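Long-range contacts in putative methyl-accepting chemotaxis signal transduction protein (Campylobacter jejuni, PDB 6W3O), which probably senses small amino acid-like attractants or repellents through a Cache-type (PDC) sensor domain and passes the signal to the chemotaxis machinery: residues Ile76-Val81 against Val159-Glu164; Val81-Asn86 against Lys152-Leu157. All coordinates share one frame; numbering follows the deposited sequence.

Interactions 1 and 2 are successive lengths of one antiparallel pairing, strand 80-84 against strand 152-162, with centres about 17 Å apart. They share Val81, and interaction 2 is nested inside the chain loop closed by interaction 1. The two meet at the bound 4-methylisoleucine: Asp160 of interaction 1 receives the ligand's amino group, while Tyr82 of interaction 2 lays its ring against the ligand's aliphatic part. A probable hydrogen bond, 2.7 Å from Asp160 OD1 to Tyr82 OH, ties the charged and the aromatic part of the pocket together. Trp115, Tyr131, Asp133 and Thr134 add further hydrogen bonds to the ligand.

Interaction 1 of 2, residues Ile76-Val81 against Val159-Glu164; sequences INALNV and VDIPSE. With SKG (4-methylisoleucine), chain C.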
loop_
_atom_site.group_PDB
_atom_site.type_symbol
_atom_site.label_atom_id
_atom_site.label_comp_id
_atom_site.label_asym_id
_atom_site.label_seq_id
_atom_site.Cartn_x
_atom_site.Cartn_y
_atom_site.Cartn_z
ATOM N N ILE A 76 -5.682 -6.855 13.889
ATOM C CA ILE A 76 -5.810 -6.138 12.628
ATOM C C ILE A 76 -6.252 -7.046 11.466
ATOM O O ILE A 76 -6.443 -6.566 10.340
ATOM C CB ILE A 76 -4.499 -5.359 12.290
ATOM C CG1 ILE A 76 -4.767 -4.093 11.426
ATOM C CG2 ILE A 76 -3.459 -6.281 11.652
ATOM C CD1 ILE A 76 -3.587 -3.146 11.239
ATOM N N ASN A 77 -6.467 -8.340 11.739
ATOM C CA ASN A 77 -6.742 -9.319 10.690
ATOM C C ASN A 77 -5.682 -9.312 9.603
ATOM O O ASN A 77 -5.995 -9.331 8.425
ATOM C CB ASN A 77 -8.158 -9.150 10.112
ATOM C CG ASN A 77 -8.567 -10.331 9.288
ATOM O OD1 ASN A 77 -8.172 -11.479 9.573
ATOM N ND2 ASN A 77 -9.402 -10.070 8.283
ATOM N N ALA A 78 -4.411 -9.291 9.996
ATOM C CA ALA A 78 -3.326 -9.434 9.035
ATOM C C ALA A 78 -3.267 -10.883 8.570
ATOM O O ALA A 78 -3.792 -11.800 9.212
ATOM C CB ALA A 78 -2.001 -9.058 9.667
ATOM N N LEU A 79 -2.640 -11.085 7.421
ATOM C CA LEU A 79 -2.523 -12.431 6.853
ATOM C C LEU A 79 -1.412 -13.230 7.549
ATOM O O LEU A 79 -1.608 -14.386 7.889
ATOM C CB LEU A 79 -2.280 -12.343 5.347
ATOM C CG LEU A 79 -2.453 -13.675 4.648
ATOM C CD1 LEU A 79 -3.964 -14.032 4.649
ATOM C CD2 LEU A 79 -1.887 -13.556 3.234
ATOM N N ASN A 80 -0.253 -12.586 7.718
ATOM C CA ASN A 80 0.931 -13.184 8.342
ATOM C C ASN A 80 1.579 -12.123 9.187
ATOM O O ASN A 80 1.651 -10.952 8.762
ATOM C CB ASN A 80 1.985 -13.672 7.359
ATOM C CG ASN A 80 1.494 -14.771 6.428
ATOM O OD1 ASN A 80 1.042 -15.818 6.863
ATOM N ND2 ASN A 80 1.594 -14.503 5.133
ATOM N N VAL A 81 2.133 -12.529 10.330
ATOM C CA VAL A 81 2.985 -11.634 11.128
ATOM C C VAL A 81 4.149 -12.526 11.598
ATOM O O VAL A 81 3.926 -13.663 12.048
ATOM C CB VAL A 81 2.218 -11.027 12.321
ATOM C CG1 VAL A 81 3.144 -10.233 13.209
ATOM C CG2 VAL A 81 1.053 -10.190 11.879
ATOM N N VAL A 159 4.955 -7.841 8.550
ATOM C CA VAL A 159 3.497 -7.810 8.649
ATOM C C VAL A 159 2.948 -7.800 7.238
ATOM O O VAL A 159 3.276 -6.915 6.438
ATOM C CB VAL A 159 3.016 -6.557 9.417
ATOM C CG1 VAL A 159 1.504 -6.486 9.380
ATOM C CG2 VAL A 159 3.537 -6.548 10.819
ATOM N N ASP A 160 2.160 -8.832 6.886
ATOM C CA ASP A 160 1.561 -8.919 5.557
ATOM C C ASP A 160 0.079 -8.582 5.619
ATOM O O ASP A 160 -0.696 -9.244 6.321
ATOM C CB ASP A 160 1.680 -10.369 5.015
ATOM C CG ASP A 160 3.091 -10.849 4.783
ATOM O OD1 ASP A 160 4.030 -10.027 4.781
ATOM O OD2 ASP A 160 3.234 -12.094 4.653
ATOM N N ILE A 161 -0.296 -7.547 4.871
ATOM C CA ILE A 161 -1.665 -7.120 4.765
ATOM C C ILE A 161 -2.142 -7.408 3.336
ATOM O O ILE A 161 -1.474 -7.046 2.390
ATOM C CB ILE A 161 -1.781 -5.609 5.029
ATOM C CG1 ILE A 161 -1.164 -5.250 6.393
ATOM C CG2 ILE A 161 -3.248 -5.167 4.955
ATOM C CD1 ILE A 161 -1.851 -5.882 7.583
ATOM N N PRO A 162 -3.322 -8.051 3.157
ATOM C CA PRO A 162 -3.780 -8.300 1.795
ATOM C C PRO A 162 -3.902 -7.009 0.996
ATOM O O PRO A 162 -4.471 -6.008 1.487
ATOM C CB PRO A 162 -5.173 -8.924 2.014
ATOM C CG PRO A 162 -5.093 -9.589 3.361
ATOM C CD PRO A 162 -4.254 -8.606 4.152
ATOM N N SER A 163 -3.305 -6.975 -0.191
ATOM C CA SER A 163 -3.452 -5.824 -1.074
ATOM C C SER A 163 -4.889 -5.533 -1.466
ATOM O O SER A 163 -5.249 -4.359 -1.639
ATOM C CB SER A 163 -2.558 -5.922 -2.306
ATOM O OG SER A 163 -2.805 -7.114 -2.917
ATOM N N GLU A 164 -5.725 -6.567 -1.443
ATOM C CA GLU A 164 -7.151 -6.386 -1.684
ATOM C C GLU A 164 -7.742 -5.381 -0.681
ATOM O O GLU A 164 -8.750 -4.716 -0.974
ATOM C CB GLU A 164 -7.927 -7.737 -1.629
ATOM C CG GLU A 164 -9.421 -7.614 -1.886
ATOM C CD GLU A 164 -10.079 -8.964 -2.002
ATOM O OE1 GLU A 164 -9.354 -9.956 -1.840
ATOM O OE2 GLU A 164 -11.297 -9.039 -2.300
HETATM N N SKG C . 5.118 -12.922 2.846
HETATM C CA SKG C . 6.469 -13.410 3.177
HETATM C C SKG C . 7.071 -13.867 1.847
HETATM O O SKG C . 6.347 -14.415 0.978
HETATM C CB SKG C . 6.361 -14.495 4.270
HETATM C CG SKG C . 7.774 -14.898 4.738
HETATM C CD1 SKG C . 7.658 -15.392 6.181
HETATM C CD2 SKG C . 8.378 -15.992 3.800
HETATM O OXT SKG C . 8.297 -13.693 1.624
HETATM C CAE SKG C . 5.459 -15.672 3.910
#
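The amide of Asn80 and the carboxylate of Asp160 stand almost perpendicular, their planes 82° apart, and meet through Asn80 ND2 and Asp160 OD2 at 3.0 Å. OD2 lies 11° out of the amide plane of Asn80, and ND2 approaches the anti lone pair of OD2, away from OD1. The same OD2 accepts the amino group of 4-methylisoleucine, 2.7 Å from SKG N, so Asn80 probably helps position, from the second shell, the oxygen that takes the ligand's amino group; ND2 also makes a weak bond to Asp133. OD1 is occupied too, by Thr142 and Tyr82, which together with the OD2 partners should fix the rotation of the carboxylate. Asp133 brings a like charge close to OD2, an arrangement the ligand ammonium probably offsets. Both side chains start on the ligand's side of the sheet, and matching first torsions, CG beside the backbone N in each (chi1 -62° in Asn80), bring amide and carboxylate together.

Beneath them the backbones join, Asp160 N to Asn80 O at 2.9 Å and almost straight, and Leu79 N to Asp160 O, also 2.9 Å. Val81 and Val159 pair on the opposite face, and just before the strand Ala78 CB rests 3.8 Å from Ile161 CD1.

Strand 90-94 flanks strand 80-84 and strand 139-149 flanks strand 152-162, making this pair central in the sheet, while Phe39 and Leu43 of helix 4-48 pack behind Val159 and Val81.

Interaction 2 of 2, residues Val81-Asn86 against Lys152-Leu157; sequences VYLGLN and KIIGVL. With SKG (4-methylisoleucine), chain C.
Leu83 and Leu157 form a non-hydrogen-bonded antiparallel pair, and next to it Gly84 and Val156 form a hydrogen-bonded one: Gly84 N to Val156 O and Val156 N to Gly84 O, each 2.8 Å. This is the tight part. Leu83, with CG opposite its backbone N (chi1 -180°), sends CD1 across to the facing backbone, 3.7 Å from Gly155 C, and Leu157 CD1 comes 3.4 Å from Tyr82 O. Gly84 O approaches Gly155 CA to 3.1 Å, closeness that the missing side chain of Gly155 permits. Leu157 also packs on Leu43 and Ile47 of helix 4-48.

At the exposed Asn86 the two chains have separated, and a water bridges them, accepting from Asn86 N and donating to Ile154 O, 2.7 Å away; Leu85 adds little more than CD2 against that same carbonyl oxygen.

On the ligand face Tyr82, its OH on Asp160 OD1, holds its ring under SKG CD1, which lies 3.7 Å above the plane and over the ring centre, while Trp115 meets the ring edge-to-face. A central antiparallel sheet with long helices behind it and an amino acid held on the other face, against an aromatic wall, fits the ligand-binding site of a PDC-type Cache sensor domain.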
loop_
_atom_site.group_PDB
_atom_site.type_symbol
_atom_site.label_atom_id
_atom_site.label_comp_id
_atom_site.label_asym_id
_atom_site.label_seq_id
_atom_site.Cartn_x
_atom_site.Cartn_y
_atom_site.Cartn_z
ATOM N N VAL A 81 2.133 -12.529 10.330
ATOM C CA VAL A 81 2.985 -11.634 11.128
ATOM C C VAL A 81 4.149 -12.526 11.598
ATOM O O VAL A 81 3.926 -13.663 12.048
ATOM C CB VAL A 81 2.218 -11.027 12.321
ATOM C CG1 VAL A 81 3.144 -10.233 13.209
ATOM C CG2 VAL A 81 1.053 -10.190 11.879
ATOM N N TYR A 82 5.381 -12.038 11.480
ATOM C CA TYR A 82 6.537 -12.924 11.613
ATOM C C TYR A 82 7.769 -12.182 12.060
ATOM O O TYR A 82 7.898 -10.976 11.881
ATOM C CB TYR A 82 6.802 -13.717 10.310
ATOM C CG TYR A 82 6.721 -12.899 9.040
ATOM C CD1 TYR A 82 5.495 -12.671 8.416
ATOM C CD2 TYR A 82 7.867 -12.382 8.440
ATOM C CE1 TYR A 82 5.424 -11.942 7.233
ATOM C CE2 TYR A 82 7.806 -11.639 7.271
ATOM C CZ TYR A 82 6.583 -11.464 6.647
ATOM O OH TYR A 82 6.511 -10.771 5.477
ATOM N N LEU A 83 8.727 -12.966 12.551
ATOM C CA LEU A 83 10.030 -12.433 12.947
ATOM C C LEU A 83 11.126 -13.335 12.364
ATOM O O LEU A 83 11.206 -14.520 12.711
ATOM C CB LEU A 83 10.161 -12.376 14.486
ATOM C CG LEU A 83 11.471 -11.831 15.021
ATOM C CD1 LEU A 83 11.666 -10.376 14.620
ATOM C CD2 LEU A 83 11.583 -12.014 16.510
ATOM N N GLY A 84 11.888 -12.757 11.433
ATOM C CA GLY A 84 12.985 -13.470 10.747
ATOM C C GLY A 84 14.303 -13.282 11.446
ATOM O O GLY A 84 14.654 -12.147 11.807
ATOM N N LEU A 85 15.054 -14.367 11.626
ATOM C CA LEU A 85 16.310 -14.357 12.392
ATOM C C LEU A 85 17.506 -14.557 11.477
ATOM O O LEU A 85 17.386 -15.106 10.371
ATOM C CB LEU A 85 16.308 -15.465 13.441
ATOM C CG LEU A 85 15.094 -15.524 14.372
ATOM C CD1 LEU A 85 15.258 -16.691 15.359
ATOM C CD2 LEU A 85 14.892 -14.228 15.141
ATOM N N ASN A 86 18.667 -14.132 11.961
ATOM C CA ASN A 86 19.893 -14.191 11.147
ATOM C C ASN A 86 20.370 -15.606 10.858
ATOM O O ASN A 86 21.221 -15.790 9.994
ATOM C CB ASN A 86 21.003 -13.407 11.845
ATOM C CG ASN A 86 22.278 -13.335 11.030
ATOM O OD1 ASN A 86 22.276 -12.898 9.887
ATOM N ND2 ASN A 86 23.400 -13.764 11.646
ATOM N N LYS A 152 21.356 -3.907 19.527
ATOM C CA LYS A 152 21.603 -5.265 19.101
ATOM C C LYS A 152 20.413 -5.738 18.250
ATOM O O LYS A 152 19.285 -5.812 18.755
ATOM C CB LYS A 152 21.616 -6.098 20.374
ATOM C CG LYS A 152 22.325 -7.402 20.223
ATOM C CD LYS A 152 23.851 -7.243 20.319
ATOM C CE LYS A 152 24.449 -8.546 19.917
ATOM N NZ LYS A 152 25.928 -8.434 19.753
ATOM N N ILE A 153 20.695 -6.233 17.053
ATOM C CA ILE A 153 19.628 -6.750 16.182
ATOM C C ILE A 153 19.023 -8.029 16.758
ATOM O O ILE A 153 19.736 -8.970 17.128
ATOM C CB ILE A 153 20.157 -6.951 14.742
ATOM C CG1 ILE A 153 19.090 -7.498 13.800
ATOM C CG2 ILE A 153 21.418 -7.805 14.736
ATOM C CD1 ILE A 153 17.990 -6.502 13.489
ATOM N N ILE A 154 17.686 -8.054 16.863
ATOM C CA ILE A 154 16.971 -9.266 17.250
ATOM C C ILE A 154 16.550 -10.053 16.006
ATOM O O ILE A 154 16.826 -11.244 15.874
ATOM C CB ILE A 154 15.758 -8.917 18.128
ATOM C CG1 ILE A 154 16.153 -8.068 19.356
ATOM C CG2 ILE A 154 14.982 -10.167 18.523
ATOM C CD1 ILE A 154 17.214 -8.665 20.262
ATOM N N GLY A 155 15.909 -9.371 15.064
ATOM C CA GLY A 155 15.520 -9.952 13.796
ATOM C C GLY A 155 14.707 -8.940 13.029
ATOM O O GLY A 155 14.644 -7.775 13.415
ATOM N N VAL A 156 14.151 -9.387 11.923
ATOM C CA VAL A 156 13.331 -8.537 11.062
ATOM C C VAL A 156 11.878 -8.934 11.237
ATOM O O VAL A 156 11.472 -10.059 10.921
ATOM C CB VAL A 156 13.769 -8.615 9.588
ATOM C CG1 VAL A 156 12.788 -7.815 8.731
ATOM C CG2 VAL A 156 15.220 -8.138 9.412
ATOM N N LEU A 157 11.080 -7.974 11.681
ATOM C CA LEU A 157 9.634 -8.135 11.811
ATOM C C LEU A 157 8.997 -7.933 10.450
ATOM O O LEU A 157 9.364 -7.001 9.721
ATOM C CB LEU A 157 9.118 -7.059 12.764
ATOM C CG LEU A 157 7.615 -6.995 12.997
ATOM C CD1 LEU A 157 7.072 -8.215 13.691
ATOM C CD2 LEU A 157 7.317 -5.764 13.821
HETATM N N SKG C . 5.118 -12.922 2.846
HETATM C CA SKG C . 6.469 -13.410 3.177
HETATM C C SKG C . 7.071 -13.867 1.847
HETATM O O SKG C . 6.347 -14.415 0.978
HETATM C CB SKG C . 6.361 -14.495 4.270
HETATM C CG SKG C . 7.774 -14.898 4.738
HETATM C CD1 SKG C . 7.658 -15.392 6.181
HETATM C CD2 SKG C . 8.378 -15.992 3.800
HETATM O OXT SKG C . 8.297 -13.693 1.624
HETATM C CAE SKG C . 5.459 -15.672 3.910
HETATM O O HOH W 1 18.723 -12.117 14.095
#